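PDB 5D6S: epoxyqueuosine reductase from Streptococcus thermophilus, which belongs to the QueG family of epoxyqueuosine reductases and binds cobalamin together with two iron-sulfur clusters in a single chain. Local coordinates for residues Leu88-Thr93 with Ile196-Ile201; Glu292-Leu297 with Ile327-Leu332. All coordinates share one frame; numbering follows the deposited sequence.

Contact 1. Residues Leu88-Thr93 with Ile196-Ile201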
loop_
_atom_site.group_PDB
_atom_site.type_symbol
_atom_site.label_atom_id
_atom_site.label_comp_id
_atom_site.label_asym_id
_atom_site.label_seq_id
_atom_site.Cartn_x
_atom_site.Cartn_y
_atom_site.Cartn_z
ATOM N N LEU A 88 -17.811 16.799 -10.845
ATOM C CA LEU A 88 -19.036 16.495 -11.606
ATOM C C LEU A 88 -19.904 17.723 -12.020
ATOM O O LEU A 88 -20.188 17.889 -13.209
ATOM C CB LEU A 88 -19.872 15.419 -10.894
ATOM C CG LEU A 88 -21.020 14.764 -11.700
ATOM C CD1 LEU A 88 -20.631 14.325 -13.100
ATOM C CD2 LEU A 88 -21.596 13.567 -10.953
ATOM N N GLU A 89 -20.331 18.556 -11.067
ATOM C CA GLU A 89 -21.229 19.717 -11.346
ATOM C C GLU A 89 -22.663 19.336 -11.016
ATOM O O GLU A 89 -23.277 19.944 -10.137
ATOM C CB GLU A 89 -21.160 20.247 -12.791
ATOM N N SER A 90 -23.192 18.319 -11.694
ATOM C CA SER A 90 -24.544 17.787 -11.393
ATOM C C SER A 90 -24.592 16.867 -10.158
ATOM O O SER A 90 -25.493 16.030 -10.026
ATOM C CB SER A 90 -25.106 17.041 -12.607
ATOM O OG SER A 90 -24.534 15.758 -12.721
ATOM N N ALA A 91 -23.635 17.050 -9.248
ATOM C CA ALA A 91 -23.434 16.138 -8.133
ATOM C C ALA A 91 -24.480 16.342 -7.061
ATOM O O ALA A 91 -24.771 17.459 -6.658
ATOM C CB ALA A 91 -22.050 16.313 -7.546
ATOM N N LYS A 92 -25.004 15.223 -6.588
ATOM C CA LYS A 92 -26.128 15.218 -5.685
ATOM C C LYS A 92 -25.910 14.198 -4.564
ATOM O O LYS A 92 -26.065 14.518 -3.400
ATOM C CB LYS A 92 -27.396 14.906 -6.483
ATOM C CG LYS A 92 -28.629 15.632 -5.988
ATOM C CD LYS A 92 -28.558 17.123 -6.289
ATOM C CE LYS A 92 -28.928 17.930 -5.051
ATOM N NZ LYS A 92 -28.916 19.395 -5.290
ATOM N N THR A 93 -25.560 12.967 -4.917
ATOM C CA THR A 93 -25.153 11.982 -3.922
ATOM C C THR A 93 -23.840 11.296 -4.328
ATOM O O THR A 93 -23.429 11.355 -5.495
ATOM C CB THR A 93 -26.260 10.933 -3.663
ATOM O OG1 THR A 93 -25.851 10.053 -2.609
ATOM C CG2 THR A 93 -26.544 10.095 -4.891
ATOM N N ILE A 196 -19.484 9.095 -7.703
ATOM C CA ILE A 196 -20.147 10.392 -7.592
ATOM C C ILE A 196 -21.264 10.400 -8.623
ATOM O O ILE A 196 -21.090 9.904 -9.735
ATOM C CB ILE A 196 -19.204 11.570 -7.878
ATOM C CG1 ILE A 196 -18.002 11.555 -6.940
ATOM C CG2 ILE A 196 -19.935 12.893 -7.689
ATOM C CD1 ILE A 196 -16.901 12.512 -7.361
ATOM N N THR A 197 -22.410 10.964 -8.250
ATOM C CA THR A 197 -23.619 10.852 -9.066
ATOM C C THR A 197 -24.605 12.025 -8.890
ATOM O O THR A 197 -24.562 12.762 -7.901
ATOM C CB THR A 197 -24.311 9.482 -8.817
ATOM O OG1 THR A 197 -25.613 9.478 -9.398
ATOM C CG2 THR A 197 -24.465 9.201 -7.357
ATOM N N ASN A 198 -25.510 12.167 -9.863
ATOM C CA ASN A 198 -26.567 13.203 -9.838
ATOM C C ASN A 198 -27.928 12.718 -9.305
ATOM O O ASN A 198 -28.942 13.380 -9.504
ATOM C CB ASN A 198 -26.763 13.789 -11.233
ATOM C CG ASN A 198 -27.449 12.827 -12.188
ATOM O OD1 ASN A 198 -27.686 11.657 -11.869
ATOM N ND2 ASN A 198 -27.739 13.309 -13.383
ATOM N N LEU A 199 -27.940 11.578 -8.620
ATOM C CA LEU A 199 -29.158 11.026 -8.031
ATOM C C LEU A 199 -29.494 11.668 -6.685
ATOM O O LEU A 199 -28.610 12.023 -5.914
ATOM C CB LEU A 199 -29.029 9.510 -7.856
ATOM C CG LEU A 199 -29.335 8.601 -9.056
ATOM C CD1 LEU A 199 -28.927 9.223 -10.382
ATOM C CD2 LEU A 199 -28.683 7.234 -8.878
ATOM N N GLU A 200 -30.787 11.822 -6.426
ATOM C CA GLU A 200 -31.265 12.286 -5.131
ATOM C C GLU A 200 -31.537 11.023 -4.348
ATOM O O GLU A 200 -32.458 10.283 -4.694
ATOM C CB GLU A 200 -32.550 13.113 -5.291
ATOM C CG GLU A 200 -32.725 14.196 -4.242
ATOM C CD GLU A 200 -32.022 15.490 -4.618
ATOM O OE1 GLU A 200 -32.299 16.031 -5.711
ATOM O OE2 GLU A 200 -31.196 15.973 -3.807
ATOM N N ILE A 201 -30.717 10.733 -3.343
ATOM C CA ILE A 201 -30.898 9.500 -2.561
ATOM C C ILE A 201 -30.691 9.725 -1.078
ATOM O O ILE A 201 -29.892 10.561 -0.660
ATOM C CB ILE A 201 -30.013 8.331 -3.051
ATOM C CG1 ILE A 201 -30.401 7.954 -4.492
ATOM C CG2 ILE A 201 -30.157 7.111 -2.138
ATOM C CD1 ILE A 201 -29.561 6.861 -5.120
#
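Lys92 and Thr93 both donate their backbone N-H to the carbonyl oxygen of Thr197, two residues facing one, which defines a classic beta bulge. The Lys92 N to Thr197 O bond is the shorter, 2.8 Å, and lies in the carbonyl plane; Thr93 N reaches the same Thr197 O at 3.2 Å from a position 38° above that plane. The return bond, Thr197 N to Thr93 O at 3.0 Å, completes an antiparallel hydrogen-bonded pair. Thr197 also folds its own chain: OG1 accepts from Leu199 N at 3.2 Å, an ST turn just where strand 190-197 gives out.

Outward from this backbone grip, Thr93 and Thr197 lie side by side on one face of the sheet, pointing the same way with their CG2 methyls together. Thr93 OG1 stands anti to its own backbone N (chi1 -176°), and bonds to Thr49 O on the adjoining strand. On the other flank, Leu88 and Ile196 slide past each other in opposite directions, CD2 of Leu88 meeting CG2 of Ile196 at 3.7 Å. That same Ile196 CG2 has Ala91 CB 4.0 Å away. The close approach of Ser90 and Asn198 is doubtful; their polar ends turn to other partners, Ser90 OG to Glu151 OE1 and Asn198 ND2 to Asn149 O.

At the exposed end the bent chains of Lys92 and Glu200 cross obliquely, Glu200 OE2 lying beside the Lys92 methylenes CG and CE, with NZ carried beyond. Lys92 NZ stays 4.4 Å from Glu200 OE2, too far for a salt bridge, so any attraction is probably weak and electrostatic. The chemistry thus implies that the entry of strand 93-100 is joined to the exit of strand 190-197 chiefly by main-chain bonds, with Thr197 O, gripped twice, at their centre.

Contact 2. Residues Glu292-Leu297 with Ile327-Leu332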
loop_
_atom_site.group_PDB
_atom_site.type_symbol
_atom_site.label_atom_id
_atom_site.label_comp_id
_atom_site.label_asym_id
_atom_site.label_seq_id
_atom_site.Cartn_x
_atom_site.Cartn_y
_atom_site.Cartn_z
ATOM N N GLU A 292 10.034 -15.667 -3.687
ATOM C CA GLU A 292 11.374 -16.151 -3.408
ATOM C C GLU A 292 12.303 -15.031 -3.856
ATOM O O GLU A 292 12.213 -14.551 -4.988
ATOM C CB GLU A 292 11.641 -17.461 -4.175
ATOM C CG GLU A 292 10.731 -18.641 -3.780
ATOM C CD GLU A 292 10.899 -19.851 -4.693
ATOM O OE1 GLU A 292 11.549 -20.852 -4.290
ATOM O OE2 GLU A 292 10.427 -19.782 -5.840
ATOM N N LEU A 293 13.175 -14.600 -2.959
ATOM C CA LEU A 293 13.911 -13.354 -3.140
ATOM C C LEU A 293 14.990 -13.415 -4.224
ATOM O O LEU A 293 15.006 -12.565 -5.106
ATOM C CB LEU A 293 14.520 -12.909 -1.815
ATOM C CG LEU A 293 13.413 -12.647 -0.760
ATOM C CD1 LEU A 293 13.990 -12.652 0.646
ATOM C CD2 LEU A 293 12.692 -11.347 -1.054
ATOM N N LEU A 294 15.876 -14.409 -4.190
ATOM C CA LEU A 294 16.966 -14.444 -5.152
ATOM C C LEU A 294 16.441 -14.654 -6.572
ATOM O O LEU A 294 16.974 -14.047 -7.528
ATOM C CB LEU A 294 18.013 -15.490 -4.774
ATOM C CG LEU A 294 18.847 -15.114 -3.548
ATOM C CD1 LEU A 294 19.496 -16.352 -2.950
ATOM C CD2 LEU A 294 19.888 -14.057 -3.918
ATOM N N PRO A 295 15.392 -15.488 -6.731
ATOM C CA PRO A 295 14.810 -15.594 -8.081
ATOM C C PRO A 295 14.145 -14.291 -8.483
ATOM O O PRO A 295 14.225 -13.889 -9.654
ATOM C CB PRO A 295 13.774 -16.717 -7.953
ATOM C CG PRO A 295 14.240 -17.550 -6.803
ATOM C CD PRO A 295 14.944 -16.585 -5.856
ATOM N N PHE A 296 13.532 -13.613 -7.517
ATOM C CA PHE A 296 12.989 -12.273 -7.764
ATOM C C PHE A 296 14.039 -11.275 -8.273
ATOM O O PHE A 296 13.763 -10.489 -9.176
ATOM C CB PHE A 296 12.374 -11.719 -6.509
ATOM C CG PHE A 296 11.548 -10.499 -6.741
ATOM C CD1 PHE A 296 10.318 -10.598 -7.355
ATOM C CD2 PHE A 296 12.010 -9.250 -6.351
ATOM C CE1 PHE A 296 9.552 -9.479 -7.581
ATOM C CE2 PHE A 296 11.243 -8.127 -6.548
ATOM C CZ PHE A 296 10.007 -8.243 -7.158
ATOM N N LEU A 297 15.245 -11.337 -7.711
ATOM C CA LEU A 297 16.345 -10.496 -8.176
ATOM C C LEU A 297 16.840 -10.865 -9.552
ATOM O O LEU A 297 17.657 -10.157 -10.081
ATOM C CB LEU A 297 17.520 -10.528 -7.201
ATOM C CG LEU A 297 17.262 -9.969 -5.807
ATOM C CD1 LEU A 297 18.465 -10.153 -4.905
ATOM C CD2 LEU A 297 16.911 -8.506 -5.889
ATOM N N ILE A 327 17.185 -5.660 0.606
ATOM C CA ILE A 327 17.086 -5.325 2.002
ATOM C C ILE A 327 16.589 -6.516 2.823
ATOM O O ILE A 327 17.076 -6.756 3.937
ATOM C CB ILE A 327 16.225 -4.093 2.208
ATOM C CG1 ILE A 327 16.956 -2.875 1.619
ATOM C CG2 ILE A 327 15.963 -3.872 3.688
ATOM C CD1 ILE A 327 16.091 -1.642 1.413
ATOM N N ALA A 328 15.602 -7.229 2.304
ATOM C CA ALA A 328 15.059 -8.388 3.007
ATOM C C ALA A 328 16.157 -9.411 3.200
ATOM O O ALA A 328 16.391 -9.886 4.317
ATOM C CB ALA A 328 13.915 -9.004 2.208
ATOM N N LEU A 329 16.853 -9.734 2.109
ATOM C CA LEU A 329 17.988 -10.655 2.191
ATOM C C LEU A 329 19.025 -10.226 3.240
ATOM O O LEU A 329 19.578 -11.072 3.940
ATOM C CB LEU A 329 18.661 -10.792 0.841
ATOM C CG LEU A 329 17.810 -11.571 -0.125
ATOM C CD1 LEU A 329 18.425 -11.471 -1.517
ATOM C CD2 LEU A 329 17.676 -13.018 0.297
ATOM N N ALA A 330 19.283 -8.925 3.352
ATOM C CA ALA A 330 20.190 -8.472 4.376
ATOM C C ALA A 330 19.589 -8.682 5.784
ATOM O O ALA A 330 20.266 -9.120 6.699
ATOM C CB ALA A 330 20.541 -7.020 4.145
ATOM N N ASN A 331 18.307 -8.372 5.943
ATOM C CA ASN A 331 17.614 -8.605 7.209
ATOM C C ASN A 331 17.532 -10.073 7.633
ATOM O O ASN A 331 17.493 -10.370 8.824
ATOM C CB ASN A 331 16.207 -8.009 7.156
ATOM C CG ASN A 331 16.236 -6.509 7.263
ATOM O OD1 ASN A 331 17.251 -5.925 7.708
ATOM N ND2 ASN A 331 15.153 -5.860 6.850
ATOM N N LEU A 332 17.531 -10.988 6.667
ATOM C CA LEU A 332 17.663 -12.406 6.951
ATOM C C LEU A 332 19.106 -12.909 7.119
ATOM O O LEU A 332 19.291 -14.107 7.349
ATOM C CB LEU A 332 17.003 -13.222 5.846
ATOM C CG LEU A 332 15.508 -12.982 5.707
ATOM C CD1 LEU A 332 15.013 -13.529 4.384
ATOM C CD2 LEU A 332 14.760 -13.616 6.871
#
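Leu329 puts its forked end against three leucines, Leu293, Leu294 and Leu297, and its two methyls divide the work. CD1 faces Leu294 and Leu297, whereas CD2 faces Leu293. Toward Leu297 the approach is tip to tip, with Leu329 CD1 and Leu297 CD1 3.6 Å apart. Leu294 instead crosses Leu329 at a slant, bringing its CD2 to 3.8 Å from Leu329 CD1. Leu293 and Leu329 slide past each other in opposite directions: Leu329 CD2 lies 3.7 Å from Leu293 CD1 and 3.8 Å from Leu293 CB, evidence that it packs alongside the Leu293 chain rather than on its tip alone.

Leu293 carries the second half of the contact. Its CG is anti to the carbonyl carbon (chi1 -61°), and beyond it CD1 reaches past Leu329 to Ala328 CB and Leu332 CD1, each 4.0 Å away. One methyl therefore touches three residues of the facing segment: Ala328, its neighbour Leu329 and, about one turn on, Leu332. No hydrogen bond joins the segments, and every pair within reach is carbon against carbon, so the contact is wholly apolar packing, largely buried.

The nearest CA atoms, those of Leu293 and Leu329, are 7.2 Å apart, a spacing filled by side chains. The short helix 293-296, with Glu292 as N-cap residue, thus rests on the last turns of helix 318-331. Leu293 and Leu297 extend the interface back along that helix to Ala325 and Ile326, and Phe296 O accepts from Gln322 NE2. Helix 338-347 touches Leu294 and Leu297 through Lys340, while helix 351-364 packs on Ile327 and Ala330 with Trp359.

How the contacts relate
The two contacts share no secondary structure element and lie on opposite sides of the chain's centre, their own centres 49 Å apart and their nearest atoms about 34 Å apart. Contact 1 is partly buried and sits farther out, about 30 Å from the chain centre; contact 2 is buried, at about 20 Å. Their chemistry follows the elements they join. Where two inner strands of the four-stranded antiparallel sheet begin and end, contact 1 relies on main-chain hydrogen bonds, flanked by mixed polar and apolar side chains. Contact 2, where helical segments meet, has no hydrogen bond across it, is made by leucine and alanine carbons alone, and buries 221 Å² against 514 Å² in contact 1.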